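Local coordinates for mandelate racemase/muconate lactonizing enzyme, C-terminal domain protein (Paracoccus denitrificans, PDB 4DWD) that binds magnesium and probably acts as a hydro-lyase of the enolase superfamily, related to mandelate racemase and muconate lactonizing enzyme, at residues Val8-Val13 and Gly53-Asp58; Pro23-Val28 and Gln299-Val304; Ser130-Asn135 and Val144-Arg149; Gly206-Gly211 and Gly235-Arg240; Gln255-Leu260 and Ala285-Ala290. All coordinates share one frame; numbering follows the deposited sequence.

Contact 1: residues Val8-Val13 and Gly53-Asp58; sequences VEALSV and GVVARD
Strand 8-13 and helix 53-58 run nearly antiparallel, their axes 154° apart in direction and 7.7 Å apart at closest approach. The backbones come nearest at Ala10 and Ala56, with 6.0 Å from Ala10 CA to Ala56 CA. The helix turn at 55-58 is widened to the pi type. No hydrogen bond crosses the interface, and three apolar pairs carry it. Val55 is the centre: its CG1 meets CG1 of Val8 at 3.9 Å and lies 4.2 Å from CB of Ala10, so one methyl touches two residues on the same face of the strand. That branch stands opposite the backbone N of Val55 (chi1 174°), which leaves CG2 without a part in either pair. The side chains of Val8 and Val55 meet at about a right angle, methyl against methyl. Beside them the small CB groups of Ala10 and Ala56 approach to 4.4 Å, and their size lets the helix lie close over the strand. Val28 of strand 24-32 touches both Val8 and Val55, while Ala94 of helix 90-110 packs on Val55 from the helical layer. The backbone N of Val8 is hydrogen-bonded to Glu64, a residue seen to bind calcium in this protein. The pairing is part of the N-terminal alpha+beta capping domain of the enolase superfamily, in which helices cover an antiparallel sheet. With only methyl groups of valine and alanine meeting between the segments, cohesion here rests on shape and the exclusion of water, and the directional link lies at the edge, from Val8 N to Glu64.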
# COMPACT_ATOMS: atom_id res chain seq x y z
N VAL B 8 -16.46 33.31 34.53
CA VAL B 8 -16.90 32.32 33.55
C VAL B 8 -18.09 31.58 34.15
O VAL B 8 -17.98 30.99 35.23
CB VAL B 8 -15.77 31.32 33.19
CG1 VAL B 8 -16.28 30.26 32.22
CG2 VAL B 8 -14.55 32.04 32.61
N GLU B 9 -19.23 31.63 33.47
CA GLU B 9 -20.45 30.97 33.94
C GLU B 9 -20.89 29.88 32.99
O GLU B 9 -20.89 30.08 31.77
CB GLU B 9 -21.60 31.96 34.03
CG GLU B 9 -21.47 33.01 35.11
CD GLU B 9 -22.53 34.06 34.91
OE1 GLU B 9 -23.69 33.83 35.28
OE2 GLU B 9 -22.21 35.10 34.32
N ALA B 10 -21.30 28.75 33.55
CA ALA B 10 -21.83 27.63 32.78
C ALA B 10 -23.34 27.55 33.02
O ALA B 10 -23.78 27.39 34.16
CB ALA B 10 -21.16 26.33 33.21
N LEU B 11 -24.13 27.68 31.95
CA LEU B 11 -25.58 27.84 32.05
C LEU B 11 -26.34 26.79 31.26
O LEU B 11 -26.13 26.61 30.05
CB LEU B 11 -25.97 29.23 31.54
CG LEU B 11 -25.32 30.45 32.20
CD1 LEU B 11 -25.74 31.72 31.49
CD2 LEU B 11 -25.65 30.52 33.69
N SER B 12 -27.24 26.09 31.94
CA SER B 12 -28.18 25.17 31.31
C SER B 12 -29.48 25.95 31.13
O SER B 12 -30.07 26.41 32.12
CB SER B 12 -28.39 23.93 32.18
OG SER B 12 -29.45 23.12 31.70
N VAL B 13 -29.92 26.10 29.89
CA VAL B 13 -31.02 27.02 29.56
C VAL B 13 -32.18 26.31 28.86
O VAL B 13 -31.98 25.63 27.84
CB VAL B 13 -30.50 28.19 28.69
CG1 VAL B 13 -31.61 29.19 28.37
CG2 VAL B 13 -29.34 28.90 29.39
N GLY B 53 -20.38 21.07 33.50
CA GLY B 53 -19.64 20.72 34.72
C GLY B 53 -18.13 20.82 34.53
O GLY B 53 -17.42 21.29 35.42
N VAL B 54 -17.63 20.40 33.37
CA VAL B 54 -16.21 20.52 33.07
C VAL B 54 -15.82 22.00 32.97
O VAL B 54 -14.78 22.41 33.49
CB VAL B 54 -15.84 19.71 31.81
CG1 VAL B 54 -14.44 20.06 31.33
CG2 VAL B 54 -15.93 18.21 32.09
N VAL B 55 -16.66 22.82 32.35
CA VAL B 55 -16.41 24.27 32.35
C VAL B 55 -16.30 24.82 33.78
O VAL B 55 -15.32 25.46 34.14
CB VAL B 55 -17.47 25.05 31.54
CG1 VAL B 55 -17.28 26.56 31.68
CG2 VAL B 55 -17.44 24.66 30.07
N ALA B 56 -17.32 24.53 34.61
CA ALA B 56 -17.39 25.10 35.95
C ALA B 56 -16.24 24.62 36.86
O ALA B 56 -15.65 25.41 37.59
CB ALA B 56 -18.73 24.78 36.59
N ARG B 57 -15.94 23.32 36.81
CA ARG B 57 -14.96 22.76 37.75
C ARG B 57 -13.53 22.90 37.26
O ARG B 57 -12.61 23.14 38.05
CB ARG B 57 -15.23 21.27 37.99
CG ARG B 57 -16.47 20.92 38.79
CD ARG B 57 -16.44 19.44 39.17
NE ARG B 57 -16.32 18.57 37.99
CZ ARG B 57 -17.34 18.22 37.20
NH1 ARG B 57 -18.57 18.66 37.46
NH2 ARG B 57 -17.13 17.44 36.16
N ASP B 58 -13.33 22.71 35.96
CA ASP B 58 -11.98 22.53 35.42
C ASP B 58 -11.44 23.75 34.68
O ASP B 58 -10.26 24.11 34.84
CB ASP B 58 -11.90 21.28 34.54
CG ASP B 58 -12.39 20.02 35.25
OD1 ASP B 58 -12.17 19.87 36.47
OD2 ASP B 58 -13.02 19.18 34.58

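Contact 2: residues Pro23-Val28 and Gln299-Val304; sequences PTSAFV and QTQPGV
Ser25 and Gln301 are joined through a water, Phe27 and Val304 by apolar packing. In the bridge, Ser25 OG donates to a water at 2.7 Å, and the same water donates to Gln301 OE1, also 2.7 Å away. The two side-chain oxygens are 4.1 Å apart, too far to bond directly, so the water completes the link. CG of Gln301 lies beside the backbone N (chi1 -53°) and the chain bends again at chi2, carrying the amide to the water. OE1 of Gln301 also accepts a hydrogen bond from Arg331, and two donors thus grip the amide oxygen. The apolar pair is Phe27 with Val304: CE1 of the ring lies 4.0 Å from CG2 of Val304, and that methyl approaches the ring obliquely. Phe336 meets the same ring with its plane nearly perpendicular. Within the loop, the Gln299 side chain folds back on the backbone of Gln301. Its NE2 gives a nearly straight bond of 2.7 Å to Gln301 O, on a lone pair, whereas Gln301 N reaches Gln299 OE1 from above the carbonyl plane at 3.0 Å. The contact joins the N-terminal capping domain to the C-terminal barrel, the two-domain arrangement of the enolase superfamily. Its chemistry is mixed: a bridging water satisfies a hydroxyl and an amide oxygen among buried residues, and the phenylalanine and valine add an apolar pair.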
# COMPACT_ATOMS: atom_id res chain seq x y z
N PRO B 23 -34.84 20.24 24.23
CA PRO B 23 -35.51 21.31 24.97
C PRO B 23 -34.57 22.21 25.78
O PRO B 23 -34.96 23.32 26.12
CB PRO B 23 -36.46 20.55 25.90
CG PRO B 23 -35.83 19.22 26.08
CD PRO B 23 -35.19 18.91 24.76
N THR B 24 -33.35 21.74 26.09
CA THR B 24 -32.38 22.60 26.79
C THR B 24 -31.03 22.69 26.09
O THR B 24 -30.59 21.76 25.41
CB THR B 24 -32.15 22.25 28.29
OG1 THR B 24 -31.28 21.12 28.42
CG2 THR B 24 -33.46 22.00 29.03
N SER B 25 -30.40 23.84 26.28
CA SER B 25 -29.13 24.17 25.66
C SER B 25 -28.08 24.45 26.73
O SER B 25 -28.38 24.57 27.93
CB SER B 25 -29.30 25.35 24.71
OG SER B 25 -30.12 24.97 23.63
N ALA B 26 -26.83 24.52 26.27
CA ALA B 26 -25.69 24.65 27.14
C ALA B 26 -24.81 25.82 26.69
O ALA B 26 -24.17 25.77 25.62
CB ALA B 26 -24.90 23.35 27.17
N PHE B 27 -24.80 26.88 27.50
CA PHE B 27 -24.08 28.10 27.14
C PHE B 27 -23.01 28.42 28.15
O PHE B 27 -23.08 28.02 29.31
CB PHE B 27 -25.05 29.29 27.00
CG PHE B 27 -26.10 29.09 25.94
CD1 PHE B 27 -25.74 29.02 24.60
CD2 PHE B 27 -27.45 28.95 26.29
CE1 PHE B 27 -26.71 28.84 23.61
CE2 PHE B 27 -28.42 28.75 25.31
CZ PHE B 27 -28.04 28.70 23.97
N VAL B 28 -21.99 29.14 27.68
CA VAL B 28 -20.96 29.69 28.55
C VAL B 28 -21.00 31.20 28.39
O VAL B 28 -20.96 31.72 27.28
CB VAL B 28 -19.56 29.12 28.21
CG1 VAL B 28 -18.48 29.82 29.03
CG2 VAL B 28 -19.50 27.63 28.47
N GLN B 299 -24.13 21.59 12.03
CA GLN B 299 -24.54 22.58 13.03
C GLN B 299 -26.05 22.58 13.16
O GLN B 299 -26.76 22.77 12.17
CB GLN B 299 -24.00 23.97 12.64
CG GLN B 299 -23.66 24.86 13.83
CD GLN B 299 -24.86 25.18 14.69
OE1 GLN B 299 -24.92 24.81 15.87
NE2 GLN B 299 -25.83 25.86 14.10
N THR B 300 -26.55 22.33 14.36
CA THR B 300 -27.99 22.13 14.57
C THR B 300 -28.61 23.11 15.55
O THR B 300 -29.81 23.02 15.80
CB THR B 300 -28.29 20.69 15.06
OG1 THR B 300 -27.58 20.45 16.28
CG2 THR B 300 -27.86 19.67 13.98
N GLN B 301 -27.82 24.04 16.08
CA GLN B 301 -28.33 25.00 17.08
C GLN B 301 -28.62 26.37 16.47
O GLN B 301 -27.85 26.84 15.62
CB GLN B 301 -27.35 25.12 18.25
CG GLN B 301 -26.97 23.79 18.91
CD GLN B 301 -28.18 22.98 19.36
OE1 GLN B 301 -29.13 23.53 19.93
NE2 GLN B 301 -28.16 21.68 19.11
N PRO B 302 -29.72 27.03 16.89
CA PRO B 302 -30.17 28.24 16.19
C PRO B 302 -29.56 29.56 16.68
O PRO B 302 -29.74 30.60 16.03
CB PRO B 302 -31.68 28.26 16.47
CG PRO B 302 -31.81 27.60 17.80
CD PRO B 302 -30.76 26.51 17.80
N GLY B 303 -28.86 29.52 17.81
CA GLY B 303 -28.35 30.75 18.42
C GLY B 303 -26.85 30.91 18.32
O GLY B 303 -26.32 31.13 17.23
N VAL B 304 -26.17 30.82 19.46
CA VAL B 304 -24.71 31.04 19.51
C VAL B 304 -23.94 30.18 18.51
O VAL B 304 -23.11 30.69 17.76
CB VAL B 304 -24.17 30.88 20.95
CG1 VAL B 304 -22.65 30.99 21.01
CG2 VAL B 304 -24.79 31.92 21.86
O HOH W 1 -29.06 25.83 21.32

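Contact 3: residues Ser130-Asn135 and Val144-Arg149; sequences SSIGGN and VREVAR
Ile132, at the end of strand 125-132, lays both its methyls against neighbouring residues of helix 140-154. CG2 meets the aliphatic CG of Glu146 at 3.7 Å, and CD1 reaches the helix backbone, 3.7 Å from CA of Val147. The same CD1 lies 3.8 Å from CG2 of Val147, the two side chains meeting at about a right angle. The torsions of Ile132 divide this work: CG2 stands opposite the backbone N, while CG1 lies beside that nitrogen (chi1 -53°) and the extended chi2 carries CD1 on to Val147. CG of Glu146, opposite the backbone N (chi1 -179°), packs on the isoleucine, and the bend at chi2 turns the carboxylate to Arg149, one helical turn on. The guanidinium takes it side-on with two nitrogens: Arg149 NE to Glu146 OE1 at 2.8 Å and Arg149 NH2 to Glu146 OE2 at 2.7 Å. Both bonds are close to straight; both oxygens lie near the guanidinium plane and are met on their syn sides, though NE stands well out of the carboxylate plane. This grip fixes the rotation of the carboxylate. Val147 also packs on Ile161 of strand 158-162 and on Leu187 and Leu188 of helix 174-188. This is strand-on-helix packing within the beta-alpha-beta unit formed by strand 125-132, helix 140-154 and strand 158-162, part of the barrel domain. One glutamate thus serves two environments: its methylene group extends the apolar layer over Ile132, and its charged end is paired along the helix surface. The contact across the segments itself remains purely apolar.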
# COMPACT_ATOMS: atom_id res chain seq x y z
N SER B 130 -32.30 23.08 4.25
CA SER B 130 -33.25 22.61 5.24
C SER B 130 -32.85 21.20 5.64
O SER B 130 -32.86 20.28 4.81
CB SER B 130 -34.67 22.59 4.68
OG SER B 130 -35.10 23.90 4.33
N SER B 131 -32.49 21.04 6.92
CA SER B 131 -32.04 19.77 7.46
C SER B 131 -33.19 19.21 8.29
O SER B 131 -33.52 19.75 9.35
CB SER B 131 -30.80 20.01 8.30
OG SER B 131 -30.23 18.79 8.71
N ILE B 132 -33.80 18.14 7.79
CA ILE B 132 -35.07 17.61 8.28
C ILE B 132 -34.88 16.23 8.88
O ILE B 132 -34.60 15.25 8.16
CB ILE B 132 -36.09 17.56 7.13
CG1 ILE B 132 -36.16 18.95 6.47
CG2 ILE B 132 -37.44 17.03 7.63
CD1 ILE B 132 -36.95 19.01 5.19
N GLY B 133 -35.02 16.13 10.20
CA GLY B 133 -34.70 14.91 10.92
C GLY B 133 -35.90 14.03 11.20
O GLY B 133 -37.03 14.37 10.85
N GLY B 134 -35.64 12.89 11.84
CA GLY B 134 -36.69 12.02 12.35
C GLY B 134 -37.45 11.23 11.32
O GLY B 134 -38.61 10.89 11.53
N ASN B 135 -36.81 10.91 10.20
CA ASN B 135 -37.53 10.23 9.13
C ASN B 135 -37.60 8.71 9.24
O ASN B 135 -38.40 8.08 8.54
CB ASN B 135 -37.00 10.69 7.78
CG ASN B 135 -37.30 12.15 7.56
OD1 ASN B 135 -38.46 12.56 7.56
ND2 ASN B 135 -36.25 12.96 7.43
N VAL B 144 -42.80 13.25 3.17
CA VAL B 144 -43.12 14.21 2.12
C VAL B 144 -43.79 15.48 2.67
O VAL B 144 -43.39 16.59 2.32
CB VAL B 144 -43.96 13.55 1.00
CG1 VAL B 144 -44.40 14.59 -0.03
CG2 VAL B 144 -43.14 12.44 0.35
N ARG B 145 -44.75 15.31 3.57
CA ARG B 145 -45.44 16.45 4.16
C ARG B 145 -44.48 17.39 4.89
O ARG B 145 -44.55 18.61 4.70
CB ARG B 145 -46.56 15.99 5.10
CG ARG B 145 -47.39 17.17 5.61
CD ARG B 145 -48.56 16.75 6.47
NE ARG B 145 -49.41 17.91 6.78
CZ ARG B 145 -50.36 18.42 5.99
NH1 ARG B 145 -50.64 17.90 4.79
NH2 ARG B 145 -51.03 19.48 6.41
N GLU B 146 -43.58 16.83 5.69
CA GLU B 146 -42.67 17.66 6.46
C GLU B 146 -41.65 18.35 5.56
O GLU B 146 -41.33 19.52 5.76
CB GLU B 146 -41.99 16.83 7.56
CG GLU B 146 -41.02 17.62 8.45
CD GLU B 146 -41.64 18.77 9.25
OE1 GLU B 146 -42.88 18.96 9.29
OE2 GLU B 146 -40.85 19.51 9.86
N VAL B 147 -41.13 17.63 4.56
CA VAL B 147 -40.21 18.27 3.62
C VAL B 147 -40.89 19.44 2.90
O VAL B 147 -40.33 20.54 2.81
CB VAL B 147 -39.61 17.27 2.61
CG1 VAL B 147 -38.80 18.00 1.54
CG2 VAL B 147 -38.75 16.23 3.33
N ALA B 148 -42.12 19.22 2.41
CA ALA B 148 -42.85 20.28 1.71
C ALA B 148 -43.05 21.48 2.63
O ALA B 148 -42.88 22.63 2.21
CB ALA B 148 -44.18 19.76 1.20
N ARG B 149 -43.39 21.22 3.89
CA ARG B 149 -43.61 22.30 4.87
C ARG B 149 -42.35 23.16 5.07
O ARG B 149 -42.42 24.40 5.01
CB ARG B 149 -44.07 21.72 6.20
CG ARG B 149 -44.48 22.75 7.24
CD ARG B 149 -44.77 22.09 8.58
NE ARG B 149 -43.55 21.65 9.26
CZ ARG B 149 -42.74 22.45 9.96
NH1 ARG B 149 -43.02 23.75 10.07
NH2 ARG B 149 -41.65 21.95 10.54

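Contact 4: residues Gly206-Gly211 and Gly235-Arg240; sequences GAIRVG and GEVAQR
Ile208 has the most surface buried here, followed by Val237 and Arg240. Its CG1 lies beside the backbone N (chi1 -62°) and the chain turns again at chi2, which, in the conformer described, one of two, brings CD1 across to helix 231-240. There CD1 approaches CB of Arg240 to 3.9 Å and lies over one face of the guanidinium, offset toward its rim, as the two side chains cross at about a right angle. The same methyl is 4.2 Å from CG1 of Val237. That valine methyl also meets CB of Ala207, at 4.1 Å, so CG1 touches two successive residues of the other helix. Arg240 bends at chi3 and folds back over its own helix, where NH1 donates to Glu236 OE2 at 2.9 Å. The carboxylate oxygen is met on its anti side, close to the guanidinium plane, and the bond is noticeably bent, with an N-H...O angle of 139°. NH2 of Arg240 bonds to the backbone O of Leu241 of a third subunit, and Glu236 forms a salt bridge to Arg266 of that subunit; the polar edge of the contact therefore belongs to the assembly interface. Val204, earlier on helix 204-216, packs on Val237 and Arg240 as well. The short helical segments run in broadly parallel directions, 31° apart with axes 10.3 Å apart at closest approach. Such neighbouring, roughly parallel helices on the outside of successive beta-alpha units are typical of the modified TIM barrel of the enolase superfamily.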
# COMPACT_ATOMS: atom_id res chain seq x y z
N GLY B 206 -25.07 -2.63 3.50
CA GLY B 206 -26.31 -1.86 3.44
C GLY B 206 -26.07 -0.47 2.91
O GLY B 206 -26.89 0.08 2.16
N ALA B 207 -24.95 0.14 3.33
CA ALA B 207 -24.58 1.48 2.88
C ALA B 207 -24.32 1.54 1.38
O ALA B 207 -24.73 2.48 0.71
CB ALA B 207 -23.35 1.97 3.63
N ILE B 208 -23.64 0.54 0.85
CA ILE B 208 -23.40 0.44 -0.60
C ILE B 208 -24.75 0.34 -1.33
O ILE B 208 -25.00 1.04 -2.32
CB ILE B 208 -22.51 -0.78 -0.95
CG1 ILE B 208 -21.12 -0.66 -0.31
CG2 ILE B 208 -22.37 -0.94 -2.47
CD1 ILE B 208 -20.37 0.60 -0.69
N ARG B 209 -25.62 -0.53 -0.82
CA ARG B 209 -26.94 -0.73 -1.44
C ARG B 209 -27.78 0.56 -1.45
O ARG B 209 -28.31 0.97 -2.49
CB ARG B 209 -27.68 -1.86 -0.70
CG ARG B 209 -29.00 -2.27 -1.33
CD ARG B 209 -29.62 -3.41 -0.55
NE ARG B 209 -30.78 -3.98 -1.24
CZ ARG B 209 -30.74 -5.02 -2.07
NH1 ARG B 209 -31.87 -5.43 -2.63
NH2 ARG B 209 -29.60 -5.65 -2.36
N VAL B 210 -27.87 1.23 -0.30
CA VAL B 210 -28.58 2.51 -0.25
C VAL B 210 -27.89 3.57 -1.12
O VAL B 210 -28.56 4.29 -1.85
CB VAL B 210 -28.74 2.98 1.21
CG1 VAL B 210 -29.34 4.38 1.28
CG2 VAL B 210 -29.62 2.01 1.96
N GLY B 211 -26.56 3.65 -1.04
CA GLY B 211 -25.80 4.57 -1.88
C GLY B 211 -26.11 4.45 -3.36
O GLY B 211 -26.30 5.47 -4.03
N GLY B 235 -14.48 5.45 5.29
CA GLY B 235 -13.69 5.86 4.13
C GLY B 235 -13.77 4.87 2.98
O GLY B 235 -13.71 5.26 1.82
N GLU B 236 -13.89 3.58 3.30
CA GLU B 236 -14.04 2.54 2.28
C GLU B 236 -15.34 2.76 1.50
O GLU B 236 -15.35 2.72 0.26
CB GLU B 236 -14.05 1.15 2.92
CG GLU B 236 -14.35 0.04 1.93
CD GLU B 236 -14.31 -1.34 2.57
OE1 GLU B 236 -13.31 -1.63 3.26
OE2 GLU B 236 -15.26 -2.12 2.36
N VAL B 237 -16.42 3.02 2.24
CA VAL B 237 -17.71 3.24 1.60
C VAL B 237 -17.62 4.50 0.74
O VAL B 237 -18.10 4.51 -0.41
CB VAL B 237 -18.85 3.34 2.63
CG1 VAL B 237 -20.15 3.86 2.01
CG2 VAL B 237 -19.07 1.98 3.30
N ALA B 238 -16.94 5.53 1.26
CA ALA B 238 -16.75 6.78 0.50
C ALA B 238 -16.03 6.52 -0.83
O ALA B 238 -16.40 7.08 -1.86
CB ALA B 238 -15.98 7.80 1.35
N GLN B 239 -15.00 5.68 -0.82
CA GLN B 239 -14.24 5.44 -2.03
C GLN B 239 -14.94 4.48 -2.99
O GLN B 239 -14.70 4.55 -4.18
CB GLN B 239 -12.84 4.95 -1.70
CG GLN B 239 -11.96 6.03 -1.10
CD GLN B 239 -11.65 7.15 -2.07
OE1 GLN B 239 -11.28 6.91 -3.23
NE2 GLN B 239 -11.80 8.39 -1.61
N ARG B 240 -15.80 3.62 -2.46
CA ARG B 240 -16.49 2.62 -3.29
C ARG B 240 -17.66 3.24 -4.06
O ARG B 240 -17.95 2.79 -5.15
CB ARG B 240 -16.95 1.43 -2.45
CG ARG B 240 -15.80 0.50 -2.10
CD ARG B 240 -16.15 -0.57 -1.09
NE ARG B 240 -16.97 -1.60 -1.71
CZ ARG B 240 -17.37 -2.70 -1.10
NH1 ARG B 240 -17.04 -2.91 0.17
NH2 ARG B 240 -18.12 -3.57 -1.75

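Contact 5: residues Gln255-Leu260 and Ala285-Ala290; sequences QALKDL and AALAHA
CG of Leu287 stands opposite its backbone N (chi1 178°), and a chi2 of 68° then turns CD2 onto the other helix, between Leu257 and Lys258. This one methyl makes the contact. It lies 3.6 Å from the backbone N of Lys258 and 3.9 Å from CA of Lys258, so it rests on the helix backbone as well as on side chains. It also meets CB of Leu257 and CB of Lys258, both at 4.1 Å. The nearest backbones are those of Lys258 and Leu287, with 7.4 Å from Lys258 CA to Leu287 CA. Beyond its CB, Lys258 leads away from the contact: its chain bends at chi2 and chi3, and NZ pairs with Asp259 OD1 of the next residue at 2.7 Å, meeting that oxygen on its syn side though well out of the carboxylate plane. Leu254 and Ile261 of the same helix also touch Leu287 and extend its apolar surroundings. Ala290 and His291 of a neighbouring subunit pack on Leu287 and Lys258, and His289 of that subunit accepts a hydrogen bond from Gln255 through its backbone O. The contact joins helices 254-263 and 277-291 on the outer layer of the barrel domain, next to an interface of the assembly. It implies a division of labour within Lys258: the backbone and CB give a leucine its apolar footing, while the ammonium pairs with a carboxylate, which probably keeps its charge off the apolar contact.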
# COMPACT_ATOMS: atom_id res chain seq x y z
N GLN B 255 -6.51 15.69 14.74
CA GLN B 255 -5.81 14.47 14.32
C GLN B 255 -6.80 13.39 13.88
O GLN B 255 -6.54 12.69 12.91
CB GLN B 255 -4.89 13.95 15.42
CG GLN B 255 -3.74 14.89 15.76
CD GLN B 255 -4.18 16.06 16.59
OE1 GLN B 255 -5.18 15.98 17.31
NE2 GLN B 255 -3.45 17.17 16.49
N ALA B 256 -7.92 13.25 14.59
CA ALA B 256 -8.95 12.32 14.14
C ALA B 256 -9.57 12.79 12.83
O ALA B 256 -9.95 11.96 12.01
CB ALA B 256 -10.03 12.10 15.21
N LEU B 257 -9.65 14.11 12.59
CA LEU B 257 -10.14 14.57 11.29
C LEU B 257 -9.16 14.18 10.19
O LEU B 257 -9.56 13.78 9.11
CB LEU B 257 -10.41 16.08 11.30
CG LEU B 257 -11.25 16.59 10.13
CD1 LEU B 257 -12.63 15.97 10.23
CD2 LEU B 257 -11.33 18.11 10.17
N LYS B 258 -7.86 14.31 10.47
CA LYS B 258 -6.84 13.85 9.55
C LYS B 258 -7.03 12.36 9.22
O LYS B 258 -6.96 11.96 8.06
CB LYS B 258 -5.45 14.14 10.15
CG LYS B 258 -4.26 13.66 9.32
CD LYS B 258 -3.81 12.24 9.68
CE LYS B 258 -3.29 12.09 11.11
NZ LYS B 258 -2.89 10.68 11.43
N ASP B 259 -7.27 11.55 10.25
CA ASP B 259 -7.47 10.11 10.06
C ASP B 259 -8.71 9.82 9.20
O ASP B 259 -8.69 8.91 8.37
CB ASP B 259 -7.57 9.38 11.40
CG ASP B 259 -6.22 9.27 12.11
OD1 ASP B 259 -5.18 9.26 11.42
OD2 ASP B 259 -6.19 9.21 13.35
N LEU B 260 -9.77 10.61 9.40
CA LEU B 260 -10.97 10.43 8.61
C LEU B 260 -10.70 10.74 7.14
O LEU B 260 -11.15 10.02 6.25
CB LEU B 260 -12.08 11.32 9.19
CG LEU B 260 -13.46 11.20 8.55
CD1 LEU B 260 -14.07 9.83 8.78
CD2 LEU B 260 -14.36 12.28 9.13
N ALA B 285 -10.58 23.72 8.67
CA ALA B 285 -10.75 24.20 7.31
C ALA B 285 -9.43 24.17 6.55
O ALA B 285 -9.38 23.73 5.40
CB ALA B 285 -11.34 25.61 7.31
N ALA B 286 -8.35 24.56 7.22
CA ALA B 286 -7.02 24.53 6.61
C ALA B 286 -6.62 23.10 6.28
O ALA B 286 -6.07 22.85 5.21
CB ALA B 286 -6.00 25.15 7.55
N LEU B 287 -6.89 22.18 7.20
CA LEU B 287 -6.57 20.78 6.95
C LEU B 287 -7.34 20.27 5.73
O LEU B 287 -6.78 19.55 4.89
CB LEU B 287 -6.89 19.93 8.19
CG LEU B 287 -6.64 18.42 8.06
CD1 LEU B 287 -5.14 18.12 7.95
CD2 LEU B 287 -7.25 17.69 9.25
N ALA B 288 -8.63 20.61 5.65
CA ALA B 288 -9.44 20.19 4.50
C ALA B 288 -8.87 20.76 3.20
O ALA B 288 -8.80 20.04 2.19
CB ALA B 288 -10.89 20.63 4.67
N HIS B 289 -8.46 22.02 3.23
CA HIS B 289 -7.87 22.66 2.03
C HIS B 289 -6.56 22.02 1.64
O HIS B 289 -6.26 21.85 0.46
CB HIS B 289 -7.69 24.17 2.26
CG HIS B 289 -7.34 24.94 1.01
ND1 HIS B 289 -8.06 24.86 -0.11
CD2 HIS B 289 -6.30 25.83 0.76
CE1 HIS B 289 -7.50 25.65 -1.06
NE2 HIS B 289 -6.43 26.25 -0.53
N ALA B 290 -5.76 21.62 2.63
CA ALA B 290 -4.50 20.94 2.37
C ALA B 290 -4.71 19.63 1.62
O ALA B 290 -3.87 19.24 0.82
CB ALA B 290 -3.75 20.68 3.67

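Contacts 1 and 2 share the N-terminal sheet: strands 5-14 and 24-32 are neighbours, with Val13 O to Ser25 N at 2.9 Å. Contact 2 then crosses to the barrel domain, where contacts 3, 4 and 5 lie within the chain span that it joins. Contacts 4 and 5 come within about 5 Å at their nearest atoms; each has a side chain, Arg240 and Lys258 respectively, about 8 Å from a bound magnesium ion. Asp197, Glu223 and Glu249 bind calcium in a structure of this protein, an ion absent from this chain; Ile132 of contact 3 is about 9 Å from Asp197 and Leu257 of contact 5 about 9 Å from Glu249, side chain to side chain.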